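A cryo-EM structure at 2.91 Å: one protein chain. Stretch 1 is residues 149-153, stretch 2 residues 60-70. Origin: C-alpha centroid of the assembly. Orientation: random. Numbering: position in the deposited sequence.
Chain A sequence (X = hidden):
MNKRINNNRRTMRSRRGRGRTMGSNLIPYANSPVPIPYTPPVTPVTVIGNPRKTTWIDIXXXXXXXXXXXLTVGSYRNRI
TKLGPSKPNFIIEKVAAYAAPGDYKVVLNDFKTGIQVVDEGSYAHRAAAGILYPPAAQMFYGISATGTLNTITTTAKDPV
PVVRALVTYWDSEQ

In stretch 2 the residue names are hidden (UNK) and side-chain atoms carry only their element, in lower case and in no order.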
# COMPACT_ATOMS: atom_id res chain seq x y z
N LEU A 149 -63.34 43.79 -7.31
CA LEU A 149 -62.38 42.70 -7.24
C LEU A 149 -62.07 42.32 -5.80
O LEU A 149 -62.21 41.16 -5.40
CB LEU A 149 -61.10 43.09 -7.96
CG LEU A 149 -61.19 43.58 -9.38
CD1 LEU A 149 -59.80 43.92 -9.82
CD2 LEU A 149 -61.80 42.55 -10.26
N ASN A 150 -61.63 43.30 -5.02
CA ASN A 150 -61.25 43.09 -3.64
C ASN A 150 -61.97 44.10 -2.78
O ASN A 150 -62.33 45.19 -3.23
CB ASN A 150 -59.75 43.23 -3.43
CG ASN A 150 -58.95 42.30 -4.30
OD1 ASN A 150 -58.65 42.60 -5.45
ND2 ASN A 150 -58.61 41.15 -3.75
N THR A 151 -62.21 43.72 -1.54
CA THR A 151 -62.90 44.56 -0.59
C THR A 151 -62.16 44.52 0.73
O THR A 151 -61.84 43.45 1.25
CB THR A 151 -64.34 44.11 -0.41
OG1 THR A 151 -64.98 44.03 -1.69
CG2 THR A 151 -65.09 45.06 0.45
N ILE A 152 -61.89 45.70 1.27
CA ILE A 152 -61.20 45.86 2.54
C ILE A 152 -62.18 46.43 3.53
O ILE A 152 -62.95 47.35 3.21
CB ILE A 152 -59.97 46.76 2.40
CG1 ILE A 152 -59.04 46.26 1.31
CG2 ILE A 152 -59.22 46.77 3.67
CD1 ILE A 152 -58.04 47.26 0.90
N THR A 153 -62.17 45.89 4.74
CA THR A 153 -63.11 46.29 5.78
C THR A 153 -62.32 46.59 7.05
O THR A 153 -61.72 45.69 7.64
CB THR A 153 -64.14 45.20 6.02
OG1 THR A 153 -64.86 44.95 4.80
CG2 THR A 153 -65.11 45.60 7.09
N UNK A 60 -54.64 54.66 -3.56
CA UNK A 60 -54.84 55.82 -2.69
C UNK A 60 -55.84 55.52 -1.58
O UNK A 60 -55.55 55.77 -0.40
o UNK A 60 -57.19 55.67 -4.08
c UNK A 60 -56.58 56.74 -4.30
c UNK A 60 -55.32 57.03 -3.51
o UNK A 60 -56.97 57.58 -5.13
N UNK A 61 -57.02 55.01 -1.93
CA UNK A 61 -58.05 54.68 -0.95
C UNK A 61 -58.51 55.91 -0.18
O UNK A 61 -58.21 56.11 0.99
c UNK A 61 -58.87 51.81 -1.14
c UNK A 61 -57.58 52.15 -0.47
c UNK A 61 -57.36 51.27 0.71
c UNK A 61 -57.54 53.59 0.01
N UNK A 62 -59.24 56.77 -0.89
CA UNK A 62 -59.87 57.91 -0.24
C UNK A 62 -60.68 57.45 0.97
O UNK A 62 -61.33 56.40 0.94
c UNK A 62 -60.76 58.67 -1.22
o UNK A 62 -60.00 59.22 -2.28
N UNK A 63 -60.65 58.25 2.02
CA UNK A 63 -61.27 57.89 3.29
C UNK A 63 -62.75 57.57 3.11
O UNK A 63 -63.46 58.21 2.33
c UNK A 63 -61.11 59.01 4.31
o UNK A 63 -61.91 60.13 3.96
N UNK A 64 -63.21 56.57 3.86
CA UNK A 64 -64.59 56.14 3.85
C UNK A 64 -65.08 56.00 5.29
O UNK A 64 -64.41 55.39 6.13
c UNK A 64 -64.76 54.80 3.13
o UNK A 64 -66.04 56.24 0.96
c UNK A 64 -64.82 55.97 0.89
c UNK A 64 -64.30 54.80 1.68
o UNK A 64 -64.02 56.63 0.20
N UNK A 65 -66.25 56.57 5.57
CA UNK A 65 -66.77 56.55 6.93
C UNK A 65 -67.47 55.24 7.25
O UNK A 65 -67.59 54.89 8.43
o UNK A 65 -64.94 59.98 7.44
o UNK A 65 -65.99 58.87 9.01
c UNK A 65 -67.07 59.07 6.90
c UNK A 65 -65.92 59.33 7.85
c UNK A 65 -67.72 57.73 7.13
N UNK A 66 -67.93 54.52 6.23
CA UNK A 66 -68.46 53.18 6.45
C UNK A 66 -67.42 52.24 7.03
O UNK A 66 -67.77 51.24 7.66
c UNK A 66 -68.99 52.62 5.13
o UNK A 66 -69.44 51.29 5.28
N UNK A 67 -66.14 52.54 6.84
CA UNK A 67 -65.08 51.63 7.18
C UNK A 67 -64.78 50.58 6.14
O UNK A 67 -63.94 49.71 6.38
N UNK A 68 -65.44 50.63 4.99
CA UNK A 68 -65.31 49.62 3.95
C UNK A 68 -64.74 50.28 2.71
O UNK A 68 -65.30 51.25 2.20
c UNK A 68 -66.48 47.88 2.60
c UNK A 68 -66.65 48.95 3.64
c UNK A 68 -67.24 48.33 4.90
c UNK A 68 -68.71 48.15 4.83
N UNK A 69 -63.63 49.74 2.22
CA UNK A 69 -62.89 50.31 1.11
C UNK A 69 -62.91 49.31 -0.03
O UNK A 69 -62.27 48.26 0.04
c UNK A 69 -61.32 53.12 5.00
o UNK A 69 -61.28 53.90 6.12
c UNK A 69 -61.46 53.69 3.77
c UNK A 69 -61.22 51.76 5.12
c UNK A 69 -61.50 52.90 2.65
c UNK A 69 -61.40 51.53 2.75
c UNK A 69 -61.46 50.65 1.52
c UNK A 69 -61.27 50.97 4.00
N UNK A 70 -63.65 49.65 -1.08
CA UNK A 70 -63.88 48.75 -2.20
C UNK A 70 -62.84 48.99 -3.28
O UNK A 70 -62.63 50.13 -3.71
c UNK A 70 -65.53 48.06 -3.88
o UNK A 70 -66.25 48.69 -1.72
c UNK A 70 -65.28 48.96 -2.74

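Position 60 carries two side-chain carbons, the second bearing two oxygens: a carboxylate one methylene from the backbone, hence Asp 60, which lies out of reach of stretch 1. Position 61 has four carbons forked at the second, the pattern of leucine. Leu 61 points toward stretch 1, where its CD1 lies 4.1 Å from CD1 of Ile 152, an apolar contact made from outside the strand pairing.

Positions 62 and 63 each hold one carbon followed by one oxygen, so they are Ser 62 and Ser 63; both are exposed and neither touches stretch 1. Position 64 has three carbons, the third with two oxygens, and so does position 65; the extra methylene relative to Asp 60 gives Glu 64 and Glu 65. Neither reaches the other stretch. Position 66 repeats the one-carbon, one-oxygen pattern: Ser 66, chi1 near 176° (t).

Position 67 has no side-chain atoms, which identifies Gly 67. Its phi/psi of 83/5 agrees, since a CB there would be jammed against the carbonyl oxygen of Ser 66. A weak backbone bond, Gly 67 N to Glu 64 O at 3.4 Å, spans the turn, and Gly 67 O lies 3.6 Å from Thr 153 CA in a CA-H...O contact.

Position 68 shows four carbons forked at the first, with one arm two carbons long. This beta-branching defines Ile 68; its CG2 approaches Thr 151 CG2 at 3.8 Å and Thr 153 OG1 at 4.0 Å. Position 69 has one carbon leading to a six-carbon ring that bears an oxygen: Tyr 69, whose CB sits 4.3 Å from Ile 152 CB. Position 70 has one carbon carrying an oxygen and a carbon, a shape that fits Thr 70, with OG1 4.4 Å from Thr 151 CG2.

The contact is an antiparallel strand pairing, with N-to-C directions 163° apart. Ile 152 and Tyr 69 form its hydrogen-bonded pair: Tyr 69 N donates to Ile 152 O at 2.7 Å and 169°, and Ile 152 N donates to Tyr 69 O at 2.9 Å and 164°, both nearly linear. The flanking pairs, Thr 151 with Thr 70 and Thr 153 with Ile 68, are non-hydrogen-bonded, although Ile 68 CA adds a CA-H...O contact to Ile 152 O at 3.4 Å. Alternation places the side chains of these flanking pairs on one face and those of Ile 152 and Tyr 69, both buried, on the other. Backbone bonds thus set the register, while side-chain packing supplements it; together the stretches bury 338 Å².

Stretch 2 60-70: DLSSEESGIYT
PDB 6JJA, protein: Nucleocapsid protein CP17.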